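Local atomic coordinates of T-lymphoma invasion and metastasis-inducing protein 1 (Homo sapiens, PDB entry 4K2P), a protein that probably binds phosphoinositides and protein partners such as Par-3 through its PH and coiled-coil-extension region, in signalling linked to tight junctions. Residues A[18-30]-A[227-239]. The protein carries 5 engineered substitutions. Sequence-based numbering, arbitrary orientation. Where two conformers were deposited one is given.
Sequences NFLVHKKNKKVES and RLGIFSVSSFHAL
With CG1 of Val28 anti to the backbone N (chi1 -180°) and CG2 anti to the carbonyl carbon, the two methyls fork toward different parts of the CC-Ex region: CG1 meets Leu228 CD2 at 4.0 Å, while CG2 lies 3.4 Å from Ala238 O. Val28 belongs to the beta hairpin of the PH domain formed by strands 10-23 and 27-30 and closed by a type I' turn, and this hairpin packs on helix 233-241 and the end of helix 219-228. Leu239 CD2 lies 4.0 Å from Val28 CB. Cutting Val28 back to an alanine removes both methyls and is likely to leave a gap between Leu228 CD2 and the Ala238-Leu239 turn of the helix. From the neighbouring strand Leu20 spreads its two methyls as well, CD1 against Ala238 CB at 3.8 Å and CD2 against Leu228 CD2. A classic beta bulge opposite Ala98 sets Phe19 and Leu20 side by side, both directed toward the helices; Phe19 takes Ile230 CG1 at its ring edge, 4.0 Å from CZ. Ser30 OG donates a weak hydrogen bond to Leu228 O, just ahead of Gly229, the C-prime residue of a Schellman motif, and one water bridges Lys26 O and Leu239 O. A bend at chi3 (56°) in the otherwise extended Arg227 turns its guanidinium to Val28 O, gripped twice: weakly through NH2, and through NH1 at 2.9 Å, in the carbonyl plane with a C=O...N angle of 159°.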
loop_
_atom_site.group_PDB
_atom_site.type_symbol
_atom_site.label_atom_id
_atom_site.label_comp_id
_atom_site.label_asym_id
_atom_site.label_seq_id
_atom_site.Cartn_x
_atom_site.Cartn_y
_atom_site.Cartn_z
ATOM N N ASN A 18 3.210 6.282 14.050
ATOM C CA ASN A 18 1.939 5.891 13.430
ATOM C C ASN A 18 1.368 7.042 12.608
ATOM O O ASN A 18 1.427 8.190 13.025
ATOM C CB ASN A 18 0.931 5.439 14.478
ATOM C CG ASN A 18 1.381 4.195 15.213
ATOM O OD1 ASN A 18 2.143 3.394 14.687
ATOM N ND2 ASN A 18 0.880 4.013 16.422
ATOM N N PHE A 19 0.819 6.724 11.442
ATOM C CA PHE A 19 0.439 7.738 10.467
ATOM C C PHE A 19 -1.064 7.717 10.141
ATOM O O PHE A 19 -1.750 8.728 10.295
ATOM C CB PHE A 19 1.270 7.551 9.198
ATOM C CG PHE A 19 1.066 8.628 8.177
ATOM C CD1 PHE A 19 1.095 9.963 8.546
ATOM C CD2 PHE A 19 0.874 8.311 6.845
ATOM C CE1 PHE A 19 0.909 10.959 7.611
ATOM C CE2 PHE A 19 0.693 9.299 5.906
ATOM C CZ PHE A 19 0.710 10.626 6.287
ATOM N N LEU A 20 -1.557 6.574 9.674
ATOM C CA LEU A 20 -2.988 6.362 9.448
ATOM C C LEU A 20 -3.415 5.125 10.231
ATOM O O LEU A 20 -2.607 4.226 10.456
ATOM C CB LEU A 20 -3.297 6.193 7.962
ATOM C CG LEU A 20 -2.869 7.363 7.081
ATOM C CD1 LEU A 20 -2.956 7.019 5.613
ATOM C CD2 LEU A 20 -3.725 8.594 7.393
ATOM N N VAL A 21 -4.680 5.092 10.642
ATOM C CA VAL A 21 -5.210 4.028 11.485
ATOM C C VAL A 21 -6.577 3.578 10.981
ATOM O O VAL A 21 -7.458 4.407 10.724
ATOM C CB VAL A 21 -5.356 4.472 12.956
ATOM C CG1 VAL A 21 -5.970 3.359 13.790
ATOM C CG2 VAL A 21 -4.009 4.843 13.536
ATOM N N HIS A 22 -6.757 2.266 10.839
ATOM C CA HIS A 22 -8.033 1.724 10.390
ATOM C C HIS A 22 -8.970 1.566 11.585
ATOM O O HIS A 22 -8.576 1.126 12.661
ATOM C CB HIS A 22 -7.838 0.394 9.637
ATOM C CG HIS A 22 -7.629 -0.802 10.516
ATOM N ND1 HIS A 22 -6.691 -0.839 11.525
ATOM C CD2 HIS A 22 -8.216 -2.023 10.507
ATOM C CE1 HIS A 22 -6.724 -2.023 12.113
ATOM N NE2 HIS A 22 -7.640 -2.760 11.512
ATOM N N LYS A 23 -10.213 1.972 11.362
ATOM C CA LYS A 23 -11.272 1.990 12.360
ATOM C C LYS A 23 -12.472 1.225 11.817
ATOM O O LYS A 23 -12.532 0.923 10.625
ATOM C CB LYS A 23 -11.667 3.432 12.703
ATOM C CG LYS A 23 -10.543 4.290 13.250
ATOM C CD LYS A 23 -10.119 3.806 14.624
ATOM C CE LYS A 23 -9.222 4.811 15.319
ATOM N NZ LYS A 23 -9.995 5.962 15.860
ATOM N N LYS A 24 -13.418 0.893 12.687
ATOM C CA LYS A 24 -14.615 0.175 12.258
ATOM C C LYS A 24 -15.364 0.849 11.115
ATOM O O LYS A 24 -15.177 2.029 10.817
ATOM C CB LYS A 24 -15.596 -0.003 13.419
ATOM C CG LYS A 24 -15.128 -0.866 14.576
ATOM C CD LYS A 24 -16.245 -0.940 15.611
ATOM C CE LYS A 24 -15.963 -1.924 16.729
ATOM N NZ LYS A 24 -16.982 -1.803 17.811
ATOM N N ASN A 25 -16.221 0.054 10.491
ATOM C CA ASN A 25 -17.034 0.474 9.365
ATOM C C ASN A 25 -16.223 0.940 8.160
ATOM O O ASN A 25 -16.675 1.798 7.402
ATOM C CB ASN A 25 -17.997 1.577 9.801
ATOM C CG ASN A 25 -19.313 1.533 9.042
ATOM O OD1 ASN A 25 -19.816 0.458 8.710
ATOM N ND2 ASN A 25 -19.875 2.703 8.762
ATOM N N LYS A 26 -15.013 0.408 8.019
ATOM C CA LYS A 26 -14.186 0.631 6.830
ATOM C C LYS A 26 -13.616 2.047 6.756
ATOM O O LYS A 26 -13.353 2.547 5.662
ATOM C CB LYS A 26 -14.987 0.331 5.556
ATOM C CG LYS A 26 -15.671 -1.027 5.543
ATOM C CD LYS A 26 -16.547 -1.191 4.306
ATOM C CE LYS A 26 -17.287 -2.529 4.304
ATOM N NZ LYS A 26 -16.365 -3.694 4.164
ATOM N N LYS A 27 -13.395 2.675 7.911
ATOM C CA LYS A 27 -12.900 4.050 7.956
ATOM C C LYS A 27 -11.400 4.118 8.172
ATOM O O LYS A 27 -10.833 3.269 8.823
ATOM C CB LYS A 27 -13.573 4.834 9.085
ATOM C CG LYS A 27 -15.062 5.069 8.938
ATOM C CD LYS A 27 -15.532 6.165 9.898
ATOM C CE LYS A 27 -15.242 5.848 11.373
ATOM N NZ LYS A 27 -16.137 4.794 11.936
ATOM N N VAL A 28 -10.750 5.082 7.537
ATOM C CA VAL A 28 -9.372 5.418 7.849
ATOM C C VAL A 28 -9.378 6.764 8.564
ATOM O O VAL A 28 -10.150 7.647 8.195
ATOM C CB VAL A 28 -8.490 5.490 6.596
ATOM C CG1 VAL A 28 -7.069 5.837 6.980
ATOM C CG2 VAL A 28 -8.518 4.160 5.855
ATOM N N GLU A 29 -8.543 6.914 9.586
ATOM C CA GLU A 29 -8.379 8.191 10.281
ATOM C C GLU A 29 -6.901 8.494 10.458
ATOM O O GLU A 29 -6.070 7.589 10.474
ATOM C CB GLU A 29 -9.066 8.178 11.643
ATOM C CG GLU A 29 -10.583 8.191 11.566
ATOM C CD GLU A 29 -11.219 8.181 12.936
ATOM O OE1 GLU A 29 -10.466 8.214 13.934
ATOM O OE2 GLU A 29 -12.465 8.130 13.018
ATOM N N SER A 30 -6.567 9.769 10.591
ATOM C CA SER A 30 -5.204 10.150 10.913
ATOM C C SER A 30 -4.867 9.767 12.343
ATOM O O SER A 30 -5.728 9.797 13.220
ATOM C CB SER A 30 -4.997 11.650 10.717
ATOM O OG SER A 30 -4.787 11.944 9.351
ATOM N N ARG A 227 -10.132 14.780 3.927
ATOM C CA ARG A 227 -10.482 14.653 5.333
ATOM C C ARG A 227 -9.260 14.215 6.143
ATOM O O ARG A 227 -9.050 14.675 7.260
ATOM C CB ARG A 227 -11.638 13.665 5.496
ATOM C CG ARG A 227 -11.979 13.305 6.933
ATOM C CD ARG A 227 -13.118 12.292 6.987
ATOM N NE ARG A 227 -12.799 11.093 6.215
ATOM C CZ ARG A 227 -11.904 10.181 6.583
ATOM N NH1 ARG A 227 -11.220 10.338 7.714
ATOM N NH2 ARG A 227 -11.682 9.122 5.812
ATOM N N LEU A 228 -8.455 13.326 5.567
ATOM C CA LEU A 228 -7.257 12.823 6.229
ATOM C C LEU A 228 -6.127 13.847 6.299
ATOM O O LEU A 228 -5.237 13.729 7.139
ATOM C CB LEU A 228 -6.739 11.580 5.508
ATOM C CG LEU A 228 -7.538 10.295 5.635
ATOM C CD1 LEU A 228 -6.929 9.251 4.727
ATOM C CD2 LEU A 228 -7.558 9.827 7.075
ATOM N N GLY A 229 -6.156 14.843 5.419
ATOM C CA GLY A 229 -5.102 15.838 5.390
ATOM C C GLY A 229 -3.884 15.390 4.603
ATOM O O GLY A 229 -2.795 15.931 4.786
ATOM N N ILE A 230 -4.048 14.382 3.751
ATOM C CA ILE A 230 -2.926 13.865 2.975
ATOM C C ILE A 230 -3.399 13.249 1.651
ATOM O O ILE A 230 -4.285 12.410 1.632
ATOM C CB ILE A 230 -2.115 12.819 3.810
ATOM C CG1 ILE A 230 -0.988 12.187 2.991
ATOM C CG2 ILE A 230 -3.033 11.754 4.404
ATOM C CD1 ILE A 230 0.063 13.171 2.545
ATOM N N PHE A 231 -2.809 13.713 0.552
ATOM C CA PHE A 231 -3.015 13.158 -0.781
ATOM C C PHE A 231 -1.720 12.521 -1.227
ATOM O O PHE A 231 -0.789 13.211 -1.636
ATOM C CB PHE A 231 -3.419 14.233 -1.796
ATOM C CG PHE A 231 -4.746 14.868 -1.525
ATOM C CD1 PHE A 231 -4.878 15.846 -0.554
ATOM C CD2 PHE A 231 -5.862 14.497 -2.255
ATOM C CE1 PHE A 231 -6.106 16.442 -0.313
ATOM C CE2 PHE A 231 -7.092 15.088 -2.020
ATOM C CZ PHE A 231 -7.216 16.055 -1.046
ATOM N N SER A 232 -1.674 11.200 -1.168
ATOM C CA SER A 232 -0.475 10.463 -1.515
ATOM C C SER A 232 -0.852 9.036 -1.863
ATOM O O SER A 232 -1.971 8.601 -1.610
ATOM C CB SER A 232 0.511 10.468 -0.354
ATOM O OG SER A 232 -0.010 9.667 0.697
ATOM N N VAL A 233 0.082 8.312 -2.457
ATOM C CA VAL A 233 -0.109 6.898 -2.721
ATOM C C VAL A 233 -0.444 6.175 -1.426
ATOM O O VAL A 233 -1.259 5.271 -1.427
ATOM C CB VAL A 233 1.141 6.278 -3.370
ATOM C CG1 VAL A 233 1.015 4.757 -3.465
ATOM C CG2 VAL A 233 1.341 6.871 -4.754
ATOM N N SER A 234 0.169 6.585 -0.320
ATOM C CA SER A 234 -0.028 5.892 0.953
ATOM C C SER A 234 -1.446 6.039 1.507
ATOM O O SER A 234 -2.000 5.081 2.043
ATOM C CB SER A 234 0.978 6.388 1.991
ATOM O OG SER A 234 2.295 6.053 1.602
ATOM N N SER A 235 -2.024 7.233 1.410
ATOM C CA SER A 235 -3.380 7.448 1.904
ATOM C C SER A 235 -4.413 6.830 0.951
ATOM O O SER A 235 -5.449 6.337 1.380
ATOM C CB SER A 235 -3.647 8.942 2.096
ATOM O OG SER A 235 -3.573 9.636 0.866
ATOM N N PHE A 236 -4.109 6.868 -0.340
ATOM C CA PHE A 236 -4.945 6.263 -1.369
ATOM C C PHE A 236 -5.029 4.771 -1.083
ATOM O O PHE A 236 -6.111 4.196 -1.030
ATOM C CB PHE A 236 -4.338 6.542 -2.751
ATOM C CG PHE A 236 -5.196 6.128 -3.918
ATOM C CD1 PHE A 236 -6.489 5.653 -3.748
ATOM C CD2 PHE A 236 -4.694 6.225 -5.202
ATOM C CE1 PHE A 236 -7.259 5.281 -4.841
ATOM C CE2 PHE A 236 -5.464 5.860 -6.296
ATOM C CZ PHE A 236 -6.743 5.383 -6.114
ATOM N N HIS A 237 -3.868 4.164 -0.851
ATOM C CA HIS A 237 -3.791 2.742 -0.564
ATOM C C HIS A 237 -4.539 2.422 0.711
ATOM O O HIS A 237 -5.264 1.448 0.756
ATOM C CB HIS A 237 -2.349 2.257 -0.437
ATOM C CG HIS A 237 -2.250 0.780 -0.219
ATOM N ND1 HIS A 237 -1.258 0.191 0.533
ATOM C CD2 HIS A 237 -3.043 -0.231 -0.646
ATOM C CE1 HIS A 237 -1.437 -1.116 0.555
ATOM N NE2 HIS A 237 -2.516 -1.397 -0.151
ATOM N N ALA A 238 -4.356 3.233 1.752
ATOM C CA ALA A 238 -5.002 2.961 3.033
ATOM C C ALA A 238 -6.525 2.949 2.879
ATOM O O ALA A 238 -7.209 2.104 3.452
ATOM C CB ALA A 238 -4.582 3.984 4.080
ATOM N N LEU A 239 -7.044 3.893 2.105
ATOM C CA LEU A 239 -8.481 4.016 1.900
ATOM C C LEU A 239 -9.024 2.814 1.133
ATOM O O LEU A 239 -10.063 2.261 1.478
ATOM C CB LEU A 239 -8.786 5.323 1.168
ATOM C CG LEU A 239 -8.569 6.575 2.013
ATOM C CD1 LEU A 239 -8.464 7.810 1.140
ATOM C CD2 LEU A 239 -9.697 6.730 3.022
HETATM O O HOH W 1 -11.862 3.753 3.066
#